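Conserved hypothetical protein (PDB 2FNA) probably hydrolyses ATP as an archaeal AAA+ ATPase of the P-loop class, and binds ADP and magnesium in its nucleotide site. Local coordinates at residues Lys238-Ile252 with Ala262-Ile274. Residues are numbered along the deposited sequence; the frame is centred on the assembly and turned at random. Where two conformers were deposited one is given.
Sequences KIGGIPGWLTYFGFI and AINQTLEYAKKLI. With ADP (adenosine-5'-diphosphate), chain D; EDO (1,2-ethanediol), chain G.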
loop_
_atom_site.group_PDB
_atom_site.type_symbol
_atom_site.label_atom_id
_atom_site.label_comp_id
_atom_site.label_asym_id
_atom_site.label_seq_id
_atom_site.Cartn_x
_atom_site.Cartn_y
_atom_site.Cartn_z
ATOM N N LYS A 238 -22.051 10.652 -0.518
ATOM C CA LYS A 238 -21.329 11.389 0.530
ATOM C C LYS A 238 -19.928 10.830 0.832
ATOM O O LYS A 238 -18.992 11.585 1.102
ATOM C CB LYS A 238 -22.157 11.404 1.820
ATOM C CG LYS A 238 -23.265 12.460 1.878
ATOM C CD LYS A 238 -22.728 13.821 2.340
ATOM C CE LYS A 238 -23.728 14.570 3.208
ATOM N NZ LYS A 238 -25.088 14.649 2.597
ATOM N N ILE A 239 -19.799 9.505 0.816
ATOM C CA ILE A 239 -18.576 8.825 1.245
ATOM C C ILE A 239 -17.705 8.451 0.047
ATOM O O ILE A 239 -16.473 8.459 0.138
ATOM C CB ILE A 239 -18.911 7.516 2.049
ATOM C CG1 ILE A 239 -19.717 7.843 3.320
ATOM C CG2 ILE A 239 -17.629 6.713 2.376
ATOM C CD1 ILE A 239 -19.066 8.865 4.181
ATOM N N GLY A 240 -18.353 8.061 -1.049
ATOM C CA GLY A 240 -17.662 7.628 -2.261
ATOM C C GLY A 240 -17.351 6.143 -2.221
ATOM O O GLY A 240 -17.906 5.400 -1.402
ATOM N N GLY A 241 -16.467 5.716 -3.124
ATOM C CA GLY A 241 -16.230 4.293 -3.375
ATOM C C GLY A 241 -15.064 3.631 -2.663
ATOM O O GLY A 241 -14.865 2.424 -2.792
ATOM N N ILE A 242 -14.257 4.377 -1.926
ATOM C CA ILE A 242 -13.105 3.750 -1.262
ATOM C C ILE A 242 -13.578 2.716 -0.243
ATOM O O ILE A 242 -14.317 3.055 0.683
ATOM C CB ILE A 242 -12.174 4.802 -0.627
ATOM C CG1 ILE A 242 -11.464 5.597 -1.747
ATOM C CG2 ILE A 242 -11.177 4.184 0.374
ATOM C CD1 ILE A 242 -10.476 4.801 -2.587
ATOM N N PRO A 243 -13.187 1.429 -0.424
ATOM C CA PRO A 243 -13.725 0.407 0.481
ATOM C C PRO A 243 -13.530 0.669 1.967
ATOM O O PRO A 243 -14.438 0.386 2.762
ATOM C CB PRO A 243 -12.996 -0.878 0.046
ATOM C CG PRO A 243 -12.722 -0.669 -1.395
ATOM C CD PRO A 243 -12.369 0.833 -1.491
ATOM N N GLY A 244 -12.350 1.151 2.334
ATOM C CA GLY A 244 -12.016 1.433 3.722
ATOM C C GLY A 244 -12.959 2.421 4.371
ATOM O O GLY A 244 -13.307 2.269 5.553
ATOM N N TRP A 245 -13.395 3.444 3.627
ATOM C CA TRP A 245 -14.294 4.431 4.221
ATOM C C TRP A 245 -15.723 3.860 4.349
ATOM O O TRP A 245 -16.442 4.136 5.324
ATOM C CB TRP A 245 -14.368 5.701 3.397
ATOM C CG TRP A 245 -13.102 6.452 3.160
ATOM C CD1 TRP A 245 -12.772 7.040 2.012
ATOM C CD2 TRP A 245 -12.039 6.751 4.092
ATOM N NE1 TRP A 245 -11.582 7.682 2.131
ATOM C CE2 TRP A 245 -11.104 7.524 3.398
ATOM C CE3 TRP A 245 -11.795 6.451 5.435
ATOM C CZ2 TRP A 245 -9.935 8.000 3.983
ATOM C CZ3 TRP A 245 -10.621 6.923 6.021
ATOM C CH2 TRP A 245 -9.714 7.688 5.300
ATOM N N LEU A 246 -16.135 3.078 3.361
ATOM C CA LEU A 246 -17.455 2.441 3.383
ATOM C C LEU A 246 -17.558 1.427 4.524
ATOM O O LEU A 246 -18.614 1.279 5.154
ATOM C CB LEU A 246 -17.708 1.740 2.040
ATOM C CG LEU A 246 -17.999 2.731 0.895
ATOM C CD1 LEU A 246 -18.059 2.016 -0.389
ATOM C CD2 LEU A 246 -19.301 3.483 1.121
ATOM N N THR A 247 -16.452 0.721 4.760
ATOM C CA THR A 247 -16.322 -0.222 5.875
ATOM C C THR A 247 -16.495 0.451 7.240
ATOM O O THR A 247 -17.215 -0.063 8.078
ATOM C CB THR A 247 -14.935 -0.912 5.835
ATOM O OG1 THR A 247 -14.763 -1.581 4.590
ATOM C CG2 THR A 247 -14.736 -1.963 6.966
ATOM N N TYR A 248 -15.773 1.549 7.469
ATOM C CA TYR A 248 -15.882 2.324 8.691
ATOM C C TYR A 248 -17.323 2.820 8.887
ATOM O O TYR A 248 -17.878 2.607 9.914
ATOM C CB TYR A 248 -14.939 3.526 8.624
ATOM C CG TYR A 248 -14.758 4.252 9.938
ATOM C CD1 TYR A 248 -13.808 3.817 10.856
ATOM C CD2 TYR A 248 -15.512 5.379 10.257
ATOM C CE1 TYR A 248 -13.624 4.484 12.078
ATOM C CE2 TYR A 248 -15.331 6.037 11.472
ATOM C CZ TYR A 248 -14.386 5.588 12.376
ATOM O OH TYR A 248 -14.190 6.235 13.630
ATOM N N PHE A 249 -17.919 3.434 7.858
ATOM C CA PHE A 249 -19.322 3.831 7.889
ATOM C C PHE A 249 -20.217 2.688 8.312
ATOM O O PHE A 249 -21.075 2.848 9.144
ATOM C CB PHE A 249 -19.825 4.321 6.523
ATOM C CG PHE A 249 -21.326 4.443 6.476
ATOM C CD1 PHE A 249 -21.960 5.560 7.021
ATOM C CD2 PHE A 249 -22.108 3.429 5.952
ATOM C CE1 PHE A 249 -23.318 5.661 7.038
ATOM C CE2 PHE A 249 -23.482 3.539 5.964
ATOM C CZ PHE A 249 -24.086 4.659 6.523
ATOM N N GLY A 250 -20.036 1.520 7.693
ATOM C CA GLY A 250 -20.875 0.380 8.000
ATOM C C GLY A 250 -20.719 -0.001 9.450
ATOM O O GLY A 250 -21.687 -0.285 10.124
ATOM N N PHE A 251 -19.491 0.046 9.949
ATOM C CA PHE A 251 -19.241 -0.295 11.329
ATOM C C PHE A 251 -19.956 0.703 12.257
ATOM O O PHE A 251 -20.668 0.294 13.178
ATOM C CB PHE A 251 -17.735 -0.345 11.638
ATOM C CG PHE A 251 -17.443 -0.747 13.068
ATOM C CD1 PHE A 251 -17.596 0.160 14.095
ATOM C CD2 PHE A 251 -17.069 -2.040 13.379
ATOM C CE1 PHE A 251 -17.403 -0.207 15.438
ATOM C CE2 PHE A 251 -16.860 -2.414 14.697
ATOM C CZ PHE A 251 -17.016 -1.486 15.731
ATOM N N ILE A 252 -19.760 1.998 12.009
ATOM C CA ILE A 252 -20.353 3.025 12.845
ATOM C C ILE A 252 -21.863 2.976 12.795
ATOM O O ILE A 252 -22.527 3.101 13.830
ATOM C CB ILE A 252 -19.877 4.462 12.478
ATOM C CG1 ILE A 252 -18.362 4.602 12.644
ATOM C CG2 ILE A 252 -20.569 5.484 13.351
ATOM C CD1 ILE A 252 -17.863 4.289 14.018
ATOM N N ALA A 262 -23.406 8.546 11.627
ATOM C CA ALA A 262 -22.450 7.613 10.995
ATOM C C ALA A 262 -21.709 8.212 9.797
ATOM O O ALA A 262 -20.516 7.959 9.614
ATOM C CB ALA A 262 -23.122 6.312 10.603
ATOM N N ILE A 263 -22.408 8.988 8.982
ATOM C CA ILE A 263 -21.759 9.726 7.890
ATOM C C ILE A 263 -20.785 10.776 8.378
ATOM O O ILE A 263 -19.660 10.839 7.863
ATOM C CB ILE A 263 -22.794 10.380 6.961
ATOM C CG1 ILE A 263 -23.400 9.290 6.075
ATOM C CG2 ILE A 263 -22.134 11.491 6.087
ATOM C CD1 ILE A 263 -24.552 9.717 5.253
ATOM N N ASN A 264 -21.219 11.612 9.337
ATOM C CA ASN A 264 -20.386 12.691 9.819
ATOM C C ASN A 264 -19.158 12.139 10.528
ATOM O O ASN A 264 -18.062 12.654 10.361
ATOM C CB ASN A 264 -21.178 13.633 10.739
ATOM C CG ASN A 264 -22.157 14.521 9.972
ATOM O OD1 ASN A 264 -21.884 14.951 8.849
ATOM N ND2 ASN A 264 -23.300 14.801 10.582
ATOM N N GLN A 265 -19.340 11.091 11.321
ATOM C CA GLN A 265 -18.197 10.476 11.986
ATOM C C GLN A 265 -17.179 9.906 10.982
ATOM O O GLN A 265 -15.947 10.003 11.185
ATOM C CB GLN A 265 -18.658 9.390 12.958
ATOM C CG GLN A 265 -17.506 8.714 13.672
ATOM C CD GLN A 265 -17.908 8.127 15.011
ATOM O OE1 GLN A 265 -18.949 8.473 15.568
ATOM N NE2 GLN A 265 -17.071 7.240 15.541
ATOM N N THR A 266 -17.679 9.334 9.894
ATOM C CA THR A 266 -16.798 8.773 8.844
ATOM C C THR A 266 -16.028 9.871 8.139
ATOM O O THR A 266 -14.802 9.788 7.968
ATOM C CB THR A 266 -17.584 7.993 7.785
ATOM O OG1 THR A 266 -18.281 6.902 8.398
ATOM C CG2 THR A 266 -16.634 7.433 6.737
ATOM N N LEU A 267 -16.757 10.894 7.721
ATOM C CA LEU A 267 -16.136 12.099 7.170
ATOM C C LEU A 267 -15.086 12.710 8.073
ATOM O O LEU A 267 -13.998 13.035 7.608
ATOM C CB LEU A 267 -17.195 13.117 6.833
ATOM C CG LEU A 267 -18.149 12.663 5.721
ATOM C CD1 LEU A 267 -19.133 13.789 5.420
ATOM C CD2 LEU A 267 -17.416 12.269 4.462
ATOM N N GLU A 268 -15.365 12.846 9.369
ATOM C CA GLU A 268 -14.380 13.484 10.256
ATOM C C GLU A 268 -13.148 12.603 10.470
ATOM O O GLU A 268 -12.018 13.111 10.515
ATOM C CB GLU A 268 -14.998 13.911 11.602
ATOM C CG GLU A 268 -16.208 14.846 11.493
ATOM C CD GLU A 268 -15.968 16.114 10.638
ATOM O OE1 GLU A 268 -14.881 16.741 10.760
ATOM O OE2 GLU A 268 -16.895 16.485 9.860
ATOM N N TYR A 269 -13.359 11.284 10.585
ATOM C CA TYR A 269 -12.276 10.319 10.686
ATOM C C TYR A 269 -11.426 10.306 9.410
ATOM O O TYR A 269 -10.186 10.335 9.487
ATOM C CB TYR A 269 -12.805 8.898 11.013
ATOM C CG TYR A 269 -11.798 7.775 10.778
ATOM C CD1 TYR A 269 -10.674 7.624 11.590
ATOM C CD2 TYR A 269 -11.984 6.850 9.749
ATOM C CE1 TYR A 269 -9.748 6.607 11.355
ATOM C CE2 TYR A 269 -11.085 5.828 9.529
ATOM C CZ TYR A 269 -9.966 5.712 10.334
ATOM O OH TYR A 269 -9.060 4.693 10.100
ATOM N N ALA A 270 -12.076 10.258 8.242
ATOM C CA ALA A 270 -11.370 10.358 6.957
ATOM C C ALA A 270 -10.518 11.606 6.869
ATOM O O ALA A 270 -9.336 11.529 6.556
ATOM C CB ALA A 270 -12.354 10.330 5.794
ATOM N N LYS A 271 -11.091 12.759 7.196
ATOM C CA LYS A 271 -10.358 14.030 7.071
ATOM C C LYS A 271 -9.107 14.041 7.936
ATOM O O LYS A 271 -8.053 14.472 7.505
ATOM C CB LYS A 271 -11.249 15.220 7.427
ATOM C CG LYS A 271 -12.291 15.547 6.376
ATOM C CD LYS A 271 -13.185 16.743 6.800
ATOM C CE LYS A 271 -14.560 16.303 7.316
ATOM N NZ LYS A 271 -15.314 17.457 7.882
ATOM N N LYS A 272 -9.232 13.559 9.160
ATOM C CA LYS A 272 -8.101 13.487 10.097
ATOM C C LYS A 272 -7.016 12.569 9.554
ATOM O O LYS A 272 -5.822 12.923 9.503
ATOM C CB LYS A 272 -8.567 12.982 11.461
ATOM C CG LYS A 272 -8.844 14.086 12.486
ATOM C CD LYS A 272 -9.388 13.496 13.790
ATOM N N LEU A 273 -7.428 11.381 9.132
ATOM C CA LEU A 273 -6.470 10.445 8.584
ATOM C C LEU A 273 -5.820 10.952 7.301
ATOM O O LEU A 273 -4.616 10.922 7.175
ATOM C CB LEU A 273 -7.115 9.080 8.396
ATOM C CG LEU A 273 -6.143 7.952 8.036
ATOM C CD1 LEU A 273 -5.029 7.832 9.036
ATOM C CD2 LEU A 273 -6.951 6.634 7.964
ATOM N N ILE A 274 -6.598 11.481 6.367
ATOM C CA ILE A 274 -6.021 12.030 5.138
ATOM C C ILE A 274 -4.996 13.138 5.395
ATOM O O ILE A 274 -3.931 13.154 4.792
ATOM C CB ILE A 274 -7.117 12.527 4.182
ATOM C CG1 ILE A 274 -7.871 11.326 3.610
ATOM C CG2 ILE A 274 -6.531 13.433 3.055
ATOM C CD1 ILE A 274 -9.281 11.592 3.196
HETATM P PB ADP D . -5.025 -1.157 1.752
HETATM O O1B ADP D . -5.279 -1.182 0.279
HETATM O O2B ADP D . -4.882 0.268 2.277
HETATM O O3B ADP D . -4.007 -2.112 2.277
HETATM P PA ADP D . -6.817 -2.618 3.591
HETATM O O1A ADP D . -6.685 -4.074 3.280
HETATM O O2A ADP D . -6.012 -2.224 4.758
HETATM O O3A ADP D . -6.510 -1.603 2.357
HETATM O "O5'" ADP D . -8.374 -2.326 3.703
HETATM C "C5'" ADP D . -8.894 -1.074 4.181
HETATM C "C4'" ADP D . -10.152 -1.318 5.011
HETATM O "O4'" ADP D . -11.259 -1.654 4.195
HETATM C "C3'" ADP D . -10.045 -2.443 5.993
HETATM O "O3'" ADP D . -10.947 -2.145 7.080
HETATM C "C2'" ADP D . -10.594 -3.640 5.249
HETATM O "O2'" ADP D . -11.138 -4.625 6.115
HETATM C "C1'" ADP D . -11.681 -2.982 4.447
HETATM N N9 ADP D . -11.945 -3.568 3.137
HETATM C C8 ADP D . -11.372 -3.191 1.974
HETATM N N7 ADP D . -11.890 -3.881 0.958
HETATM C C5 ADP D . -12.801 -4.739 1.476
HETATM C C6 ADP D . -13.734 -5.766 0.963
HETATM N N6 ADP D . -13.776 -6.050 -0.355
HETATM N N1 ADP D . -14.547 -6.411 1.846
HETATM C C2 ADP D . -14.533 -6.135 3.164
HETATM N N3 ADP D . -13.719 -5.210 3.700
HETATM C C4 ADP D . -12.862 -4.502 2.913
HETATM C C1 EDO G . -9.944 2.262 6.763
HETATM O O1 EDO G . -8.790 3.068 7.069
HETATM C C2 EDO G . -10.924 2.246 7.945
HETATM O O2 EDO G . -11.291 0.896 8.264
#
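W245, Y248 and Y269 form an aromatic cluster in a helical hairpin beside the nucleotide site, where segments 243-252 and 262-274 run roughly antiparallel, their axes at 139° and 8.8 Å apart at closest approach. Y248 and Y269 make an offset stack, with planes 15° apart and Y269 CD2 over the centre of the Y248 ring. Y248 has CG anti to the backbone N (chi1 -168°), which sends its ring toward the partner helix. Y269 CE2 also meets the edge of the indole, 3.7 Å from W245 CZ3. One indole face receives A270 CB in a CH-pi contact 3.6 Å from the six-membered ring centroid, while W245 NE1 is hydrogen-bonded to E349. The hairpin probably belongs to the small helical lid domain that follows the P-loop core in AAA+ ATPases, and another flank of helix 243-256 borders ADP, with G244 CA 3.2 Å from its O4'. T266 fits among I239, W245, Y248 and F249; its OG1 donates to A262 O at 2.8 Å, satisfying the hydroxyl within its own helix. Replacing Y248 with an alanine would probably leave one face of Y269 without its stacking partner and that ring freer to turn. F249 CE1 lies 3.6 Å from A262 CB.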